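Mandelate racemase / muconate lactonizing enzyme family protein (Agrobacterium tumefaciens, PDB 4DXK) belongs to the mandelate racemase subgroup of the enolase superfamily and probably uses a bound metal ion in transforming a carboxylate substrate. Local coordinates at the interface of chains A and B and the interface of chains A and C. Coordinates in Å, arbitrary orientation; residue numbers count along the deposited sequence, not the author numbering. Chains: chain A/B/C, Mandelate racemase / muconate lactonizing enzyme family protein.

Contact 1: the interface of chains A and B. Residues chain A 36, 77-78, 82, 268-269, 294; chain B 71-74, 80.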
loop_
_atom_site.group_PDB
_atom_site.type_symbol
_atom_site.label_atom_id
_atom_site.label_comp_id
_atom_site.label_asym_id
_atom_site.label_seq_id
_atom_site.Cartn_x
_atom_site.Cartn_y
_atom_site.Cartn_z
ATOM N N PHE A 36 -16.531 -12.914 34.844
ATOM C CA PHE A 36 -17.481 -11.868 34.413
ATOM C C PHE A 36 -18.776 -12.453 33.877
ATOM O O PHE A 36 -18.772 -13.393 33.077
ATOM C CB PHE A 36 -16.919 -10.870 33.394
ATOM C CG PHE A 36 -15.901 -9.916 33.953
ATOM C CD1 PHE A 36 -16.137 -9.202 35.126
ATOM C CD2 PHE A 36 -14.705 -9.703 33.272
ATOM C CE1 PHE A 36 -15.185 -8.314 35.618
ATOM C CE2 PHE A 36 -13.758 -8.807 33.753
ATOM C CZ PHE A 36 -13.994 -8.115 34.926
ATOM N N SER A 77 -15.117 -11.663 23.069
ATOM C CA SER A 77 -14.983 -12.114 24.452
ATOM C C SER A 77 -16.345 -12.103 25.158
ATOM O O SER A 77 -16.414 -11.977 26.377
ATOM C CB SER A 77 -13.967 -11.243 25.188
ATOM O OG SER A 77 -14.252 -9.872 24.978
ATOM N N GLY A 78 -17.417 -12.252 24.381
ATOM C CA GLY A 78 -18.772 -12.269 24.921
ATOM C C GLY A 78 -19.127 -13.544 25.669
ATOM O O GLY A 78 -18.323 -14.471 25.798
ATOM N N ARG A 82 -17.005 -16.974 26.490
ATOM C CA ARG A 82 -16.528 -17.261 27.840
ATOM C C ARG A 82 -16.977 -18.649 28.302
ATOM O O ARG A 82 -16.199 -19.399 28.900
ATOM C CB ARG A 82 -16.961 -16.162 28.823
ATOM C CG ARG A 82 -16.366 -14.813 28.458
ATOM C CD ARG A 82 -16.318 -13.812 29.605
ATOM N NE ARG A 82 -17.616 -13.559 30.233
ATOM C CZ ARG A 82 -18.586 -12.813 29.709
ATOM N NH1 ARG A 82 -18.443 -12.242 28.513
ATOM N NH2 ARG A 82 -19.718 -12.646 30.390
ATOM N N GLU A 268 -6.282 -8.948 26.207
ATOM C CA GLU A 268 -7.158 -9.872 26.921
ATOM C C GLU A 268 -8.614 -9.754 26.457
ATOM O O GLU A 268 -9.411 -10.673 26.662
ATOM C CB GLU A 268 -7.068 -9.605 28.426
ATOM C CG GLU A 268 -7.664 -8.252 28.837
ATOM C CD GLU A 268 -7.348 -7.831 30.261
ATOM O OE1 GLU A 268 -6.196 -8.009 30.693
ATOM O OE2 GLU A 268 -8.257 -7.306 30.948
ATOM N N THR A 269 -8.969 -8.626 25.849
ATOM C CA THR A 269 -10.357 -8.414 25.416
ATOM C C THR A 269 -10.699 -9.022 24.059
ATOM O O THR A 269 -11.869 -9.028 23.682
ATOM C CB THR A 269 -10.758 -6.911 25.391
ATOM O OG1 THR A 269 -10.101 -6.236 24.307
ATOM C CG2 THR A 269 -10.409 -6.227 26.704
ATOM N N TRP A 294 -11.441 -16.126 28.055
ATOM C CA TRP A 294 -12.154 -15.097 27.301
ATOM C C TRP A 294 -11.911 -15.212 25.795
ATOM O O TRP A 294 -12.566 -14.505 25.033
ATOM C CB TRP A 294 -11.729 -13.689 27.752
ATOM C CG TRP A 294 -12.054 -13.352 29.179
ATOM C CD1 TRP A 294 -12.910 -14.024 30.007
ATOM C CD2 TRP A 294 -11.497 -12.280 29.960
ATOM N NE1 TRP A 294 -12.932 -13.426 31.243
ATOM C CE2 TRP A 294 -12.079 -12.352 31.242
ATOM C CE3 TRP A 294 -10.592 -11.244 29.690
ATOM C CZ2 TRP A 294 -11.773 -11.443 32.257
ATOM C CZ3 TRP A 294 -10.282 -10.348 30.701
ATOM C CH2 TRP A 294 -10.877 -10.447 31.964
ATOM N N TYR B 71 -16.869 -4.111 28.733
ATOM C CA TYR B 71 -15.428 -4.289 28.716
ATOM C C TYR B 71 -15.066 -5.500 27.854
ATOM O O TYR B 71 -14.056 -5.502 27.147
ATOM C CB TYR B 71 -14.927 -4.478 30.150
ATOM C CG TYR B 71 -13.442 -4.645 30.244
ATOM C CD1 TYR B 71 -12.589 -3.576 29.994
ATOM C CD2 TYR B 71 -12.884 -5.866 30.589
ATOM C CE1 TYR B 71 -11.222 -3.724 30.086
ATOM C CE2 TYR B 71 -11.510 -6.024 30.684
ATOM C CZ TYR B 71 -10.691 -4.947 30.422
ATOM O OH TYR B 71 -9.325 -5.084 30.516
ATOM N N LEU B 72 -15.917 -6.518 27.925
ATOM C CA LEU B 72 -15.813 -7.710 27.083
ATOM C C LEU B 72 -17.058 -7.848 26.223
ATOM O O LEU B 72 -18.109 -7.314 26.570
ATOM C CB LEU B 72 -15.684 -8.966 27.945
ATOM C CG LEU B 72 -14.511 -9.015 28.916
ATOM C CD1 LEU B 72 -14.501 -10.355 29.644
ATOM C CD2 LEU B 72 -13.187 -8.799 28.211
ATOM N N GLY B 73 -16.949 -8.552 25.102
ATOM C CA GLY B 73 -18.121 -8.889 24.308
ATOM C C GLY B 73 -18.614 -7.803 23.372
ATOM O O GLY B 73 -19.659 -7.957 22.735
ATOM N N PHE B 74 -17.859 -6.719 23.264
ATOM C CA PHE B 74 -18.172 -5.602 22.380
ATOM C C PHE B 74 -17.818 -5.972 20.924
ATOM O O PHE B 74 -17.163 -6.983 20.668
ATOM C CB PHE B 74 -17.377 -4.374 22.847
ATOM C CG PHE B 74 -15.906 -4.600 22.838
ATOM C CD1 PHE B 74 -15.158 -4.377 21.689
ATOM C CD2 PHE B 74 -15.261 -5.106 23.962
ATOM C CE1 PHE B 74 -13.800 -4.630 21.660
ATOM C CE2 PHE B 74 -13.904 -5.355 23.935
ATOM C CZ PHE B 74 -13.168 -5.125 22.790
ATOM N N GLU B 80 -24.540 -10.255 25.188
ATOM C CA GLU B 80 -24.577 -8.924 25.781
ATOM C C GLU B 80 -25.079 -7.897 24.763
ATOM O O GLU B 80 -25.943 -7.064 25.061
ATOM C CB GLU B 80 -23.191 -8.512 26.300
ATOM C CG GLU B 80 -22.635 -9.378 27.432
ATOM C CD GLU B 80 -21.733 -10.521 26.998
ATOM O OE1 GLU B 80 -21.800 -10.994 25.846
ATOM O OE2 GLU B 80 -20.939 -10.956 27.853
HETATM O O HOH W 1 -15.664 -8.807 22.234
HETATM O O HOH W 2 -21.723 -10.500 30.593
HETATM O O HOH W 3 -7.325 -5.866 32.871
#
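Carboxylate oxygen OE2 of B:Glu80 is gripped end-on by both terminal nitrogens of A:Arg82, a salt bridge that shows how one guanidinium can serve two chains. NH1 of A:Arg82 lies 2.9 Å from B:Glu80 OE2, at the oxygen's syn lone pair, whereas NH2 comes nearly along the C-O axis in a longer bond. The guanidinium and carboxylate planes are turned 48° apart, though OE2 stays in the guanidinium plane, and water 2 joins B:Glu80 OE2 to A:Arg82 NH2. Chain A fixes the guanidinium's rotation: NE and NH2 reach A:Phe36 O from one face of its carbonyl, and NH1 bonds A:Ser77 O on a lone pair.

Next to this grip, on the apolar side, CD1 of B:Leu72 sits over the face of the A:Trp294 indole, 3.7 Å from the centroid of its six-membered ring, with A:Phe36 CD2 touching the same methyl. A:Ser77 OG, held between backbone N and carbonyl carbon (chi1 49°), accepts from B:Gly73 N at 3.0 Å and donates to A:Thr269 O. In this patch of a two-fold interface, probably a dimer contact of the octameric assembly, B:Tyr71 extends beside the active site. A:Thr269 CG2 lies over the tyrosine ring toward its rim, while the phenol OH of B:Tyr71 donates to OE2 of the sodium ligand A:Glu268 at 2.5 Å, from above a carboxylate plane 84° from the ring.

Contact 2: the interface of chains A and C. Residues chain A 204, 209-212, 237; chain C 190-191, 194.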
loop_
_atom_site.group_PDB
_atom_site.type_symbol
_atom_site.label_atom_id
_atom_site.label_comp_id
_atom_site.label_asym_id
_atom_site.label_seq_id
_atom_site.Cartn_x
_atom_site.Cartn_y
_atom_site.Cartn_z
ATOM N N ARG A 204 10.734 5.026 39.997
ATOM C CA ARG A 204 12.078 5.196 39.458
ATOM C C ARG A 204 13.038 5.780 40.503
ATOM O O ARG A 204 14.204 5.381 40.575
ATOM C CB ARG A 204 12.059 6.060 38.197
ATOM C CG ARG A 204 11.467 5.364 36.979
ATOM C CD ARG A 204 12.329 4.202 36.494
ATOM N NE ARG A 204 11.681 3.517 35.381
ATOM C CZ ARG A 204 11.510 2.202 35.299
ATOM N NH1 ARG A 204 11.955 1.405 36.263
ATOM N NH2 ARG A 204 10.890 1.684 34.248
ATOM N N ASP A 209 16.298 1.394 37.615
ATOM C CA ASP A 209 16.050 0.573 36.432
ATOM C C ASP A 209 15.826 -0.908 36.740
ATOM O O ASP A 209 15.774 -1.732 35.829
ATOM C CB ASP A 209 17.211 0.730 35.436
ATOM C CG ASP A 209 18.495 0.044 35.900
ATOM O OD1 ASP A 209 18.589 -0.367 37.078
ATOM O OD2 ASP A 209 19.423 -0.077 35.072
ATOM N N LYS A 210 15.701 -1.247 38.020
ATOM C CA LYS A 210 15.643 -2.647 38.425
ATOM C C LYS A 210 14.254 -3.257 38.237
ATOM O O LYS A 210 14.094 -4.474 38.309
ATOM C CB LYS A 210 16.113 -2.811 39.869
ATOM C CG LYS A 210 17.550 -2.374 40.089
ATOM C CD LYS A 210 18.015 -2.665 41.504
ATOM C CE LYS A 210 19.303 -1.918 41.827
ATOM N NZ LYS A 210 19.025 -0.615 42.494
ATOM N N MET A 211 13.267 -2.401 37.998
ATOM C CA MET A 211 11.868 -2.817 37.885
ATOM C C MET A 211 11.294 -2.501 36.506
ATOM O O MET A 211 11.330 -1.345 36.077
ATOM C CB MET A 211 11.033 -2.087 38.943
ATOM C CG MET A 211 9.549 -2.400 38.908
ATOM S SD MET A 211 9.199 -4.084 39.424
ATOM C CE MET A 211 9.599 -3.968 41.178
ATOM N N ASP A 212 10.747 -3.507 35.819
ATOM C CA ASP A 212 9.961 -3.237 34.614
ATOM C C ASP A 212 8.604 -2.687 35.049
ATOM O O ASP A 212 7.985 -3.234 35.966
ATOM C CB ASP A 212 9.747 -4.511 33.790
ATOM C CG ASP A 212 11.040 -5.091 33.243
ATOM O OD1 ASP A 212 11.914 -4.310 32.806
ATOM O OD2 ASP A 212 11.161 -6.332 33.249
ATOM N N GLN A 237 10.693 4.978 30.813
ATOM C CA GLN A 237 11.118 3.671 30.311
ATOM C C GLN A 237 10.089 2.581 30.608
ATOM O O GLN A 237 10.412 1.552 31.198
ATOM C CB GLN A 237 12.476 3.272 30.905
ATOM C CG GLN A 237 13.603 4.251 30.596
ATOM C CD GLN A 237 13.711 5.379 31.610
ATOM O OE1 GLN A 237 13.562 5.169 32.819
ATOM N NE2 GLN A 237 13.975 6.585 31.121
ATOM N N MET C 190 16.696 -4.216 32.204
ATOM C CA MET C 190 17.400 -2.950 32.066
ATOM C C MET C 190 18.804 -2.969 32.683
ATOM O O MET C 190 19.729 -2.408 32.096
ATOM C CB MET C 190 16.554 -1.775 32.561
ATOM C CG MET C 190 15.387 -1.486 31.612
ATOM S SD MET C 190 14.439 -0.004 31.998
ATOM C CE MET C 190 13.587 -0.538 33.481
ATOM N N PRO C 191 18.985 -3.628 33.845
ATOM C CA PRO C 191 20.370 -3.729 34.333
ATOM C C PRO C 191 21.285 -4.516 33.382
ATOM O O PRO C 191 22.437 -4.119 33.205
ATOM C CB PRO C 191 20.220 -4.467 35.666
ATOM C CG PRO C 191 18.855 -4.096 36.137
ATOM C CD PRO C 191 18.023 -4.065 34.878
ATOM N N LYS C 194 22.095 -2.192 30.503
ATOM C CA LYS C 194 23.103 -1.220 30.933
ATOM C C LYS C 194 24.511 -1.824 30.961
ATOM O O LYS C 194 25.474 -1.188 30.535
ATOM C CB LYS C 194 22.727 -0.637 32.295
ATOM C CG LYS C 194 23.653 0.454 32.797
ATOM C CD LYS C 194 23.005 1.243 33.926
ATOM C CE LYS C 194 22.651 0.355 35.107
ATOM N NZ LYS C 194 23.692 0.409 36.175
HETATM O O HOH W 4 14.506 -4.310 33.936
#
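The 3-10 turn 208-210 of chain A directs the carbonyl of A:Asp209 at the first residues of helix 190-207 of chain C, its O lying 3.4 Å from both C:Met190 CB and C:Pro191 CD. No direct polar bond crosses this patch, which illustrates how shape and a bridging water can join two subunits. C:Met190 supplies the plug: its chain runs extended to SD and then bends (chi3 -71°), carrying methyl CE to the carbonyl oxygens of A:Asp209 and A:Met211. CE of C:Met190 meets A:Arg204 tip to tip, 3.6 Å from NH2, and SD packs against A:Gln237 CB.

The guanidinium is held by its own chain, with A:Arg204 NH1 giving a nearly straight bond (172° at H) to A:Met211 O, 2.8 Å away in the carbonyl plane. This fixes one wall of the methionine site. Alongside, A:Asp209 and C:Pro191 slide past each other in opposite directions. The OD2 of A:Asp209 touches C:Lys194 CE, yet stays 4.4 Å from the side-chain nitrogen NZ of C:Lys194, so any attraction is probably long-range; the start of the chain C helix may add to it. Water 4 links the backbone N of C:Met190 to carboxylate oxygen OD1 of A:Asp212.

In the deposited octamer the patch fastens the N-terminal start of helix 190-207 to the turn following the same helix in a neighbouring copy, and so probably helps hold subunits together.

Contact 3: the interface of chains A and C. Residues chain A 263, 285-287, 312-314; chain C 222-224, 255.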
loop_
_atom_site.group_PDB
_atom_site.type_symbol
_atom_site.label_atom_id
_atom_site.label_comp_id
_atom_site.label_asym_id
_atom_site.label_seq_id
_atom_site.Cartn_x
_atom_site.Cartn_y
_atom_site.Cartn_z
ATOM N N PRO A 263 6.053 -0.938 23.465
ATOM C CA PRO A 263 5.182 -1.764 22.629
ATOM C C PRO A 263 3.768 -1.817 23.183
ATOM O O PRO A 263 3.545 -1.709 24.402
ATOM C CB PRO A 263 5.823 -3.156 22.708
ATOM C CG PRO A 263 6.634 -3.136 23.963
ATOM C CD PRO A 263 7.139 -1.723 24.077
ATOM N N ALA A 285 1.386 -4.859 16.226
ATOM C CA ALA A 285 1.297 -5.774 17.360
ATOM C C ALA A 285 2.594 -5.778 18.161
ATOM O O ALA A 285 3.680 -5.670 17.597
ATOM C CB ALA A 285 0.962 -7.182 16.886
ATOM N N GLY A 286 2.478 -5.934 19.472
ATOM C CA GLY A 286 3.634 -5.982 20.353
ATOM C C GLY A 286 3.572 -7.230 21.211
ATOM O O GLY A 286 3.711 -8.355 20.717
ATOM N N VAL A 287 3.377 -7.043 22.509
ATOM C CA VAL A 287 3.166 -8.175 23.395
ATOM C C VAL A 287 1.752 -8.685 23.159
ATOM O O VAL A 287 0.782 -7.920 23.259
ATOM C CB VAL A 287 3.341 -7.790 24.863
ATOM C CG1 VAL A 287 3.149 -9.010 25.745
ATOM C CG2 VAL A 287 4.722 -7.178 25.084
ATOM N N HIS A 312 7.571 -13.146 15.551
ATOM C CA HIS A 312 8.693 -12.769 16.419
ATOM C C HIS A 312 8.244 -12.022 17.680
ATOM O O HIS A 312 9.011 -11.224 18.235
ATOM C CB HIS A 312 9.739 -11.917 15.673
ATOM C CG HIS A 312 10.259 -12.545 14.416
ATOM N ND1 HIS A 312 10.926 -13.749 14.411
ATOM C CD2 HIS A 312 10.236 -12.122 13.131
ATOM C CE1 HIS A 312 11.278 -14.052 13.176
ATOM N NE2 HIS A 312 10.872 -13.080 12.378
ATOM N N LEU A 313 7.028 -12.308 18.141
ATOM C CA LEU A 313 6.442 -11.609 19.278
ATOM C C LEU A 313 6.194 -12.570 20.422
ATOM O O LEU A 313 6.016 -13.779 20.206
ATOM C CB LEU A 313 5.120 -10.956 18.873
ATOM C CG LEU A 313 5.232 -9.890 17.787
ATOM C CD1 LEU A 313 3.865 -9.374 17.369
ATOM C CD2 LEU A 313 6.095 -8.734 18.261
ATOM N N PRO A 314 6.142 -12.045 21.647
ATOM C CA PRO A 314 5.892 -12.882 22.817
ATOM C C PRO A 314 4.413 -12.946 23.172
ATOM O O PRO A 314 3.617 -12.126 22.692
ATOM C CB PRO A 314 6.633 -12.120 23.913
ATOM C CG PRO A 314 6.411 -10.675 23.547
ATOM C CD PRO A 314 6.398 -10.641 22.022
ATOM N N GLN C 222 14.370 -11.718 19.660
ATOM C CA GLN C 222 13.042 -11.471 19.121
ATOM C C GLN C 222 12.859 -9.972 18.847
ATOM O O GLN C 222 13.702 -9.158 19.226
ATOM C CB GLN C 222 11.963 -12.018 20.061
ATOM C CG GLN C 222 12.084 -13.520 20.295
ATOM C CD GLN C 222 11.926 -14.298 19.013
ATOM O OE1 GLN C 222 10.904 -14.192 18.337
ATOM N NE2 GLN C 222 12.943 -15.068 18.652
ATOM N N LEU C 223 11.765 -9.604 18.189
ATOM C CA LEU C 223 11.616 -8.242 17.668
ATOM C C LEU C 223 11.573 -7.164 18.737
ATOM O O LEU C 223 12.242 -6.133 18.608
ATOM C CB LEU C 223 10.385 -8.132 16.773
ATOM C CG LEU C 223 10.130 -6.731 16.210
ATOM C CD1 LEU C 223 11.243 -6.298 15.271
ATOM C CD2 LEU C 223 8.786 -6.680 15.498
ATOM N N LEU C 224 10.775 -7.379 19.774
ATOM C CA LEU C 224 10.617 -6.331 20.781
ATOM C C LEU C 224 11.909 -6.000 21.551
ATOM O O LEU C 224 12.295 -4.839 21.623
ATOM C CB LEU C 224 9.440 -6.609 21.719
ATOM C CG LEU C 224 8.082 -6.771 21.028
ATOM C CD1 LEU C 224 7.013 -6.972 22.086
ATOM C CD2 LEU C 224 7.741 -5.582 20.140
ATOM N N ARG C 255 9.790 -2.821 10.912
ATOM C CA ARG C 255 9.566 -2.215 12.210
ATOM C C ARG C 255 10.859 -1.918 12.938
ATOM O O ARG C 255 10.966 -0.905 13.633
ATOM C CB ARG C 255 8.683 -3.103 13.045
ATOM C CG ARG C 255 7.312 -3.196 12.434
ATOM C CD ARG C 255 6.422 -4.030 13.261
ATOM N NE ARG C 255 6.261 -3.490 14.606
ATOM C CZ ARG C 255 5.528 -4.102 15.525
ATOM N NH1 ARG C 255 4.933 -5.243 15.213
ATOM N NH2 ARG C 255 5.401 -3.587 16.741
HETATM O O HOH W 5 9.419 -9.778 20.567
HETATM O O HOH W 6 8.651 -15.070 19.819
#
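C:Leu224 reaches from helix 223-232 against a largely apolar patch of chain A, a contact between two alpha/beta barrels of the enolase superfamily. With CG anti to the carbonyl carbon (chi1 -58°), the branched end is carried toward chain A, and its two methyls meet different groups. CD1 of C:Leu224 lies against the backbone of A:Gly286, 3.6 Å from its C, and touches A:Pro314 CD and A:Val287 CG2; CD2 packs on A:Pro263 CB. The side chain of A:Leu313 lies at a slant to the leucine, its CD2 3.9 Å from C:Leu224 CG.

Polar bonds flank the leucine. C:Arg255 takes A:Ala285 O end-on with two nitrogens: NH1, at 2.7 Å, lies in the carbonyl plane, whereas NH2, at 2.8 Å, stands above it. The oxygen remains in the guanidinium plane, and one face of that group carries CD2 of C:Leu223, which may help steady it.

At the helix start, C:Leu223 N donates to A:His312 O at 3.2 Å, and water 5 connects the same oxygen with C:Leu224 N. Farther out, C:Gln222 folds back at chi2 (-62°), bringing amide oxygen OE1 to the edge of the A:His312 imidazole with the planes 50° apart. Water 6, whose O lies 2.8 Å from C:Gln222 OE1, links that atom to the backbone O of A:Leu313.

Contacts 2 and 3 belong to the same A-C interface, about 19 Å apart between C-alpha centres; water-bridged packing and direct bonds thus lie along one boundary. Contact 1 faces chain B, its C-alpha centre about 24 Å from that of contact 3 and about 34 Å from that of contact 2. No residue is shared, but contact 2 uses helix 190-207 of both chains, and contact 1 helix 79-99 of both. The A-B interface is two-fold, the A-C interface not exactly so; one subunit offers different surfaces to different neighbours in the eight-copy assembly. Contact 1 includes a sodium ligand, so assembly there may also shape the active site.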